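Local coordinates for pyridoxal kinase (Lactobacillus plantarum, PDB 3H74), which probably phosphorylates pyridoxal, transferring phosphate from ATP to yield pyridoxal 5'-phosphate, as a kinase of the ribokinase clan, at residues P157-Q169 with I178-L192. Numbering follows the deposited sequence.
Sequences PDLEVILPALQAQ and ITDVQRADQIGCAWL
Leu163, on helix 159-167, pushes its forked end into a hollow between the side chain of Ile178 and the backbone of Ala190 and Trp191. Its CD2 lies 3.7 Å from Ile178 CD1, while its CD1 rests 4.0 Å from Trp191 CA. The same residue's CB meets Leu192 CG at 3.9 Å. That CB is directed toward the strands, and chi1 of -68° sets CG beside the backbone N, anti to the carbonyl carbon, from where the methyls reach Ile178 and Trp191. Cutting this side chain back to alanine is likely to leave a gap between Ile178 CD1 and the backbone at Trp191, with the Ile178 tip less firmly seated.

Ile178 is the reciprocal bump. Its CD1 enters a pocket on the helix formed by Leu159 CD2, Ile162 CG2, Leu163 CD2 and Leu166 CD1, all within 3.7 to 4.0 Å of it; the side chains of Ile162 and Leu166 run at roughly right angles to it. Nearer the helix start, Leu159 CD1 sits 3.8 Å from Ala190 CB, whose small side chain admits it, and meets the Val181 tip head-on. Leu192 closes the other end, its CD1 3.8 Å from Pro164 N at the helix kink.

Strands 178-183 and 186-192 form a beta hairpin, closed by a type II' turn from Arg183 to Gln186, within the ribokinase-clan family region; helix 159-167 packs on it, crossing strand 186-192 at -66° with axes 8.6 Å apart. Helix 142-149 also touches Ile178. No direct hydrogen bond joins the segments: two waters link Gln167 OE1, which also accepts from Ala176 N, to Leu192 N and O. Cohesion therefore rests chiefly on interlocking aliphatic shapes, with water-mediated polarity confined to the Gln167 end.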
ATOM      1  N   PRO A 157      14.403  13.271   5.981  1.00 16.60           N
ATOM      2  CA  PRO A 157      13.804  14.050   7.068  1.00 16.27           C
ATOM      3  C   PRO A 157      14.176  13.491   8.438  1.00 15.89           C
ATOM      4  O   PRO A 157      14.555  12.320   8.556  1.00 15.52           O
ATOM      5  CB  PRO A 157      12.300  13.891   6.824  1.00 16.41           C
ATOM      6  CG  PRO A 157      12.177  12.578   6.120  1.00 16.38           C
ATOM      7  CD  PRO A 157      13.393  12.488   5.244  1.00 16.44           C
ATOM      8  N   ASP A 158      14.073  14.343   9.456  1.00 15.53           N
ATOM      9  CA  ASP A 158      14.290  13.951  10.839  1.00 15.50           C
ATOM     10  C   ASP A 158      13.088  13.140  11.300  1.00 14.79           C
ATOM     11  O   ASP A 158      11.999  13.682  11.501  1.00 14.70           O
ATOM     12  CB  ASP A 158      14.481  15.193  11.721  1.00 15.77           C
ATOM     13  CG  ASP A 158      14.921  14.854  13.135  1.00 16.99           C
ATOM     14  OD1 ASP A 158      14.764  13.697  13.572  1.00 17.64           O
ATOM     15  OD2 ASP A 158      15.441  15.766  13.816  1.00 18.67           O
ATOM     16  N   LEU A 159      13.304  11.838  11.460  1.00 14.65           N
ATOM     17  CA  LEU A 159      12.245  10.902  11.844  1.00 14.60           C
ATOM     18  C   LEU A 159      11.645  11.220  13.214  1.00 14.58           C
ATOM     19  O   LEU A 159      10.467  10.956  13.457  1.00 14.09           O
ATOM     20  CB  LEU A 159      12.759   9.459  11.789  1.00 14.47           C
ATOM     21  CG  LEU A 159      13.184   8.937  10.409  1.00 14.94           C
ATOM     22  CD1 LEU A 159      13.882   7.590  10.532  1.00 15.63           C
ATOM     23  CD2 LEU A 159      12.001   8.854   9.439  1.00 15.60           C
ATOM     24  N   GLU A 160      12.456  11.812  14.092  1.00 14.74           N
ATOM     25  CA  GLU A 160      11.996  12.245  15.416  1.00 14.97           C
ATOM     26  C   GLU A 160      10.977  13.390  15.331  1.00 14.37           C
ATOM     27  O   GLU A 160      10.230  13.633  16.278  1.00 14.87           O
ATOM     28  CB  GLU A 160      13.186  12.671  16.292  1.00 15.27           C
ATOM     29  CG  GLU A 160      14.310  11.635  16.399  1.00 18.32           C
ATOM     30  CD  GLU A 160      14.011  10.515  17.381  1.00 21.47           C
ATOM     31  OE1 GLU A 160      13.050  10.637  18.172  1.00 23.37           O
ATOM     32  OE2 GLU A 160      14.748   9.506  17.370  1.00 23.95           O
ATOM     33  N   VAL A 161      10.958  14.097  14.201  1.00 13.68           N
ATOM     34  CA  VAL A 161      10.011  15.192  13.985  1.00 13.29           C
ATOM     35  C   VAL A 161       8.834  14.763  13.090  1.00 12.66           C
ATOM     36  O   VAL A 161       7.670  14.996  13.431  1.00 12.64           O
ATOM     37  CB  VAL A 161      10.713  16.465  13.425  1.00 13.38           C
ATOM     38  CG1 VAL A 161       9.701  17.542  13.075  1.00 13.97           C
ATOM     39  CG2 VAL A 161      11.729  17.010  14.427  1.00 13.33           C
ATOM     40  N   ILE A 162       9.140  14.127  11.960  1.00 12.26           N
ATOM     41  CA  ILE A 162       8.105  13.786  10.975  1.00 12.05           C
ATOM     42  C   ILE A 162       7.168  12.654  11.419  1.00 11.74           C
ATOM     43  O   ILE A 162       5.958  12.730  11.196  1.00 12.10           O
ATOM     44  CB  ILE A 162       8.699  13.571   9.543  1.00 12.16           C
ATOM     45  CG1 ILE A 162       7.590  13.541   8.482  1.00 12.30           C
ATOM     46  CG2 ILE A 162       9.595  12.334   9.466  1.00 11.45           C
ATOM     47  CD1 ILE A 162       8.068  13.913   7.081  1.00 13.07           C
ATOM     48  N   LEU A 163       7.706  11.637  12.089  1.00 11.01           N
ATOM     49  CA  LEU A 163       6.851  10.541  12.544  1.00 10.90           C
ATOM     50  C   LEU A 163       5.799  10.987  13.587  1.00 10.72           C
ATOM     51  O   LEU A 163       4.621  10.698  13.414  1.00 10.44           O
ATOM     52  CB  LEU A 163       7.660   9.325  13.012  1.00 10.92           C
ATOM     53  CG  LEU A 163       8.436   8.533  11.949  1.00 11.62           C
ATOM     54  CD1 LEU A 163       9.352   7.511  12.597  1.00 12.16           C
ATOM     55  CD2 LEU A 163       7.494   7.851  10.968  1.00 13.66           C
ATOM     56  N   PRO A 164       6.204  11.706  14.665  1.00 11.09           N
ATOM     57  CA  PRO A 164       5.167  12.216  15.576  1.00 11.55           C
ATOM     58  C   PRO A 164       4.129  13.125  14.900  1.00 11.48           C
ATOM     59  O   PRO A 164       2.940  13.042  15.228  1.00 11.35           O
ATOM     60  CB  PRO A 164       5.974  12.994  16.623  1.00 11.76           C
ATOM     61  CG  PRO A 164       7.302  12.361  16.609  1.00 12.20           C
ATOM     62  CD  PRO A 164       7.554  12.027  15.163  1.00 10.94           C
ATOM     63  N   ALA A 165       4.568  13.967  13.967  1.00 12.67           N
ATOM     64  CA  ALA A 165       3.646  14.856  13.255  1.00 13.29           C
ATOM     65  C   ALA A 165       2.639  14.057  12.418  1.00 13.34           C
ATOM     66  O   ALA A 165       1.440  14.341  12.448  1.00 13.94           O
ATOM     67  CB  ALA A 165       4.406  15.827  12.388  1.00 13.80           C
ATOM     68  N   LEU A 166       3.136  13.047  11.707  1.00 13.00           N
ATOM     69  CA  LEU A 166       2.294  12.144  10.923  1.00 13.09           C
ATOM     70  C   LEU A 166       1.298  11.402  11.806  1.00 12.19           C
ATOM     71  O   LEU A 166       0.113  11.335  11.497  1.00 10.92           O
ATOM     72  CB  LEU A 166       3.151  11.102  10.194  1.00 13.58           C
ATOM     73  CG  LEU A 166       3.851  11.315   8.847  1.00 14.94           C
ATOM     74  CD1 LEU A 166       4.771  10.141   8.522  1.00 16.53           C
ATOM     75  CD2 LEU A 166       2.822  11.505   7.739  1.00 14.90           C
ATOM     76  N   GLN A 167       1.777  10.845  12.912  1.00 12.71           N
ATOM     77  CA  GLN A 167       0.935   9.940  13.687  1.00 14.56           C
ATOM     78  C   GLN A 167      -0.196  10.648  14.430  1.00 15.71           C
ATOM     79  O   GLN A 167      -1.236  10.048  14.693  1.00 16.14           O
ATOM     80  CB  GLN A 167       1.778   9.085  14.624  1.00 15.04           C
ATOM     81  CG  GLN A 167       1.095   7.818  15.119  1.00 14.53           C
ATOM     82  CD  GLN A 167       2.105   6.803  15.499  1.00 16.39           C
ATOM     83  OE1 GLN A 167       2.799   6.261  14.639  1.00 11.99           O
ATOM     84  NE2 GLN A 167       2.221   6.540  16.797  1.00 17.23           N
ATOM     85  N   ALA A 168      -0.007  11.924  14.741  1.00 16.66           N
ATOM     86  CA  ALA A 168      -1.051  12.687  15.425  1.00 17.37           C
ATOM     87  C   ALA A 168      -2.260  12.958  14.520  1.00 18.00           C
ATOM     88  O   ALA A 168      -3.338  13.291  15.013  1.00 18.31           O
ATOM     89  CB  ALA A 168      -0.488  13.972  15.996  1.00 17.41           C
ATOM     90  N   GLN A 169      -2.072  12.794  13.206  1.00 18.31           N
ATOM     91  CA  GLN A 169      -3.143  12.866  12.200  1.00 18.89           C
ATOM     92  C   GLN A 169      -3.863  11.544  12.028  1.00 18.52           C
ATOM     93  O   GLN A 169      -4.635  11.359  11.076  1.00 19.07           O
ATOM     94  CB  GLN A 169      -2.554  13.142  10.839  1.00 19.26           C
ATOM     95  CG  GLN A 169      -2.062  14.521  10.584  1.00 20.23           C
ATOM     96  CD  GLN A 169      -1.757  14.698   9.117  1.00 21.38           C
ATOM     97  OE1 GLN A 169      -2.374  14.051   8.263  1.00 22.28           O
ATOM     98  NE2 GLN A 169      -0.802  15.559   8.811  1.00 21.89           N
ATOM     99  N   ILE A 178       7.002   4.890   7.621  1.00  8.34           N
ATOM    100  CA  ILE A 178       7.639   5.361   6.391  1.00  9.20           C
ATOM    101  C   ILE A 178       8.440   4.208   5.792  1.00  9.53           C
ATOM    102  O   ILE A 178       9.224   3.585   6.492  1.00  9.16           O
ATOM    103  CB  ILE A 178       8.520   6.617   6.626  1.00  9.36           C
ATOM    104  CG1 ILE A 178       7.658   7.762   7.158  1.00 10.23           C
ATOM    105  CG2 ILE A 178       9.221   7.027   5.334  1.00  9.69           C
ATOM    106  CD1 ILE A 178       8.444   9.007   7.570  1.00 10.04           C
ATOM    107  N   THR A 179       8.246   3.932   4.501  1.00  9.76           N
ATOM    108  CA  THR A 179       8.669   2.643   3.911  1.00 10.20           C
ATOM    109  C   THR A 179       9.981   2.605   3.106  1.00 11.07           C
ATOM    110  O   THR A 179      10.418   1.530   2.686  1.00 11.45           O
ATOM    111  CB  THR A 179       7.553   2.066   3.012  1.00  9.62           C
ATOM    112  OG1 THR A 179       7.282   2.992   1.957  1.00 10.45           O
ATOM    113  CG2 THR A 179       6.277   1.799   3.824  1.00  9.66           C
ATOM    114  N   ASP A 180      10.607   3.758   2.902  1.00 11.49           N
ATOM    115  CA  ASP A 180      11.782   3.856   2.024  1.00 11.92           C
ATOM    116  C   ASP A 180      12.968   4.492   2.738  1.00 12.18           C
ATOM    117  O   ASP A 180      13.819   5.135   2.109  1.00 12.89           O
ATOM    118  CB  ASP A 180      11.436   4.661   0.764  1.00 12.02           C
ATOM    119  CG  ASP A 180      11.019   6.098   1.075  1.00 12.66           C
ATOM    120  OD1 ASP A 180      10.892   6.440   2.267  1.00 13.60           O
ATOM    121  OD2 ASP A 180      10.822   6.888   0.126  1.00 13.75           O
ATOM    122  N   VAL A 181      13.019   4.326   4.050  1.00 12.21           N
ATOM    123  CA  VAL A 181      14.085   4.925   4.832  1.00 12.74           C
ATOM    124  C   VAL A 181      15.376   4.162   4.575  1.00 13.01           C
ATOM    125  O   VAL A 181      15.422   2.940   4.715  1.00 11.82           O
ATOM    126  CB  VAL A 181      13.750   4.933   6.339  1.00 12.41           C
ATOM    127  CG1 VAL A 181      14.924   5.460   7.155  1.00 14.03           C
ATOM    128  CG2 VAL A 181      12.520   5.783   6.608  1.00 12.90           C
ATOM    129  N   GLN A 182      16.416   4.897   4.191  1.00 14.09           N
ATOM    130  CA  GLN A 182      17.723   4.315   3.941  1.00 15.39           C
ATOM    131  C   GLN A 182      18.656   4.548   5.114  1.00 15.74           C
ATOM    132  O   GLN A 182      18.730   5.659   5.652  1.00 16.61           O
ATOM    133  CB  GLN A 182      18.313   4.859   2.639  1.00 16.01           C
ATOM    134  CG  GLN A 182      17.530   4.392   1.422  1.00 17.63           C
ATOM    135  CD  GLN A 182      18.098   4.870   0.107  1.00 21.12           C
ATOM    136  OE1 GLN A 182      17.402   5.505  -0.684  1.00 23.22           O
ATOM    137  NE2 GLN A 182      19.360   4.560  -0.144  1.00 22.83           N
ATOM    138  N   ARG A 183      19.334   3.489   5.533  1.00 15.64           N
ATOM    139  CA  ARG A 183      20.358   3.574   6.563  1.00 16.04           C
ATOM    140  C   ARG A 183      21.532   2.765   6.082  1.00 15.78           C
ATOM    141  O   ARG A 183      21.432   1.537   5.937  1.00 15.52           O
ATOM    142  CB  ARG A 183      19.860   3.030   7.900  1.00 16.54           C
ATOM    143  CG  ARG A 183      18.930   3.970   8.629  1.00 17.95           C
ATOM    144  CD  ARG A 183      18.693   3.500  10.036  1.00 20.16           C
ATOM    145  NE  ARG A 183      17.795   4.397  10.756  1.00 21.99           N
ATOM    146  CZ  ARG A 183      17.391   4.205  12.007  1.00 22.75           C
ATOM    147  NH1 ARG A 183      17.802   3.142  12.688  1.00 23.33           N
ATOM    148  NH2 ARG A 183      16.567   5.077  12.576  1.00 23.97           N
ATOM    149  N   ALA A 184      22.640   3.463   5.843  1.00 15.58           N
ATOM    150  CA  ALA A 184      23.801   2.900   5.175  1.00 15.20           C
ATOM    151  C   ALA A 184      23.358   2.149   3.915  1.00 14.48           C
ATOM    152  O   ALA A 184      22.765   2.746   3.010  1.00 14.77           O
ATOM    153  CB  ALA A 184      24.600   2.002   6.124  1.00 15.67           C
ATOM    154  N   ASP A 185      23.674   0.858   3.845  1.00 13.56           N
ATOM    155  CA  ASP A 185      23.309   0.047   2.684  1.00 12.82           C
ATOM    156  C   ASP A 185      21.935  -0.638   2.747  1.00 11.67           C
ATOM    157  O   ASP A 185      21.626  -1.473   1.893  1.00 10.90           O
ATOM    158  CB  ASP A 185      24.416  -0.981   2.425  1.00 13.70           C
ATOM    159  CG  ASP A 185      24.791  -1.756   3.659  1.00 15.90           C
ATOM    160  OD1 ASP A 185      23.907  -2.072   4.480  1.00 19.53           O
ATOM    161  OD2 ASP A 185      25.993  -2.046   3.804  1.00 17.56           O
ATOM    162  N   GLN A 186      21.135  -0.278   3.755  1.00 11.32           N
ATOM    163  CA  GLN A 186      19.810  -0.874   3.956  1.00 11.42           C
ATOM    164  C   GLN A 186      18.708   0.070   3.495  1.00 10.77           C
ATOM    165  O   GLN A 186      18.886   1.288   3.469  1.00 10.77           O
ATOM    166  CB  GLN A 186      19.595  -1.223   5.431  1.00 12.14           C
ATOM    167  CG  GLN A 186      20.750  -1.989   6.071  1.00 14.80           C
ATOM    168  CD  GLN A 186      20.717  -3.476   5.784  1.00 17.47           C
ATOM    169  OE1 GLN A 186      21.660  -4.033   5.212  1.00 19.46           O
ATOM    170  NE2 GLN A 186      19.639  -4.133   6.186  1.00 17.52           N
ATOM    171  N   ILE A 187      17.575  -0.513   3.112  1.00 10.12           N
ATOM    172  CA  ILE A 187      16.350   0.250   2.906  1.00 10.23           C
ATOM    173  C   ILE A 187      15.235  -0.461   3.670  1.00  9.30           C
ATOM    174  O   ILE A 187      15.222  -1.681   3.775  1.00  9.40           O
ATOM    175  CB  ILE A 187      16.037   0.470   1.402  1.00  9.97           C
ATOM    176  CG1 ILE A 187      14.920   1.518   1.234  1.00 11.02           C
ATOM    177  CG2 ILE A 187      15.725  -0.854   0.687  1.00 11.33           C
ATOM    178  CD1 ILE A 187      14.720   2.032  -0.192  1.00 11.83           C
ATOM    179  N   GLY A 188      14.314   0.304   4.242  1.00  9.45           N
ATOM    180  CA  GLY A 188      13.263  -0.308   5.033  1.00  9.32           C
ATOM    181  C   GLY A 188      12.312   0.674   5.674  1.00  8.73           C
ATOM    182  O   GLY A 188      12.159   1.806   5.214  1.00  9.59           O
ATOM    183  N   CYS A 189      11.697   0.211   6.755  1.00  8.38           N
ATOM    184  CA  CYS A 189      10.583   0.895   7.395  1.00  8.69           C
ATOM    185  C   CYS A 189      10.985   1.502   8.726  1.00  9.01           C
ATOM    186  O   CYS A 189      11.705   0.887   9.518  1.00  9.55           O
ATOM    187  CB  CYS A 189       9.440  -0.099   7.619  1.00  8.77           C
ATOM    188  SG  CYS A 189       8.667  -0.720   6.104  1.00  9.86           S
ATOM    189  N   ALA A 190      10.495   2.709   8.971  1.00  8.84           N
ATOM    190  CA  ALA A 190      10.677   3.361  10.262  1.00  9.69           C
ATOM    191  C   ALA A 190       9.330   3.707  10.855  1.00  9.56           C
ATOM    192  O   ALA A 190       8.418   4.116  10.137  1.00  9.60           O
ATOM    193  CB  ALA A 190      11.525   4.606  10.119  1.00 10.25           C
ATOM    194  N   TRP A 191       9.213   3.555  12.169  1.00  9.79           N
ATOM    195  CA  TRP A 191       7.964   3.820  12.874  1.00 10.52           C
ATOM    196  C   TRP A 191       8.258   4.097  14.349  1.00 11.08           C
ATOM    197  O   TRP A 191       9.376   3.856  14.824  1.00 11.64           O
ATOM    198  CB  TRP A 191       6.998   2.633  12.723  1.00 10.50           C
ATOM    199  CG  TRP A 191       7.352   1.454  13.567  1.00 10.93           C
ATOM    200  CD1 TRP A 191       6.747   1.080  14.729  1.00 11.72           C
ATOM    201  CD2 TRP A 191       8.389   0.489  13.327  1.00 11.34           C
ATOM    202  NE1 TRP A 191       7.342  -0.044  15.232  1.00 12.74           N
ATOM    203  CE2 TRP A 191       8.355  -0.428  14.395  1.00 12.21           C
ATOM    204  CE3 TRP A 191       9.346   0.312  12.316  1.00 10.57           C
ATOM    205  CZ2 TRP A 191       9.231  -1.511  14.483  1.00 12.19           C
ATOM    206  CZ3 TRP A 191      10.226  -0.765  12.410  1.00 11.95           C
ATOM    207  CH2 TRP A 191      10.157  -1.662  13.484  1.00 12.61           C
ATOM    208  N   LEU A 192       7.253   4.591  15.068  1.00 12.27           N
ATOM    209  CA  LEU A 192       7.385   4.837  16.504  1.00 13.06           C
ATOM    210  C   LEU A 192       6.849   3.656  17.292  1.00 13.77           C
ATOM    211  O   LEU A 192       5.742   3.189  17.035  1.00 13.58           O
ATOM    212  CB  LEU A 192       6.624   6.101  16.905  1.00 13.52           C
ATOM    213  CG  LEU A 192       7.070   7.447  16.327  1.00 14.27           C
ATOM    214  CD1 LEU A 192       6.066   8.525  16.699  1.00 15.97           C
ATOM    215  CD2 LEU A 192       8.475   7.835  16.772  1.00 15.76           C
TER
HETATM  216  O   HOH W   1       5.487   6.325  13.676  1.00 14.84           O
HETATM  217  O   HOH W   2       3.680   3.757  15.432  1.00 18.08           O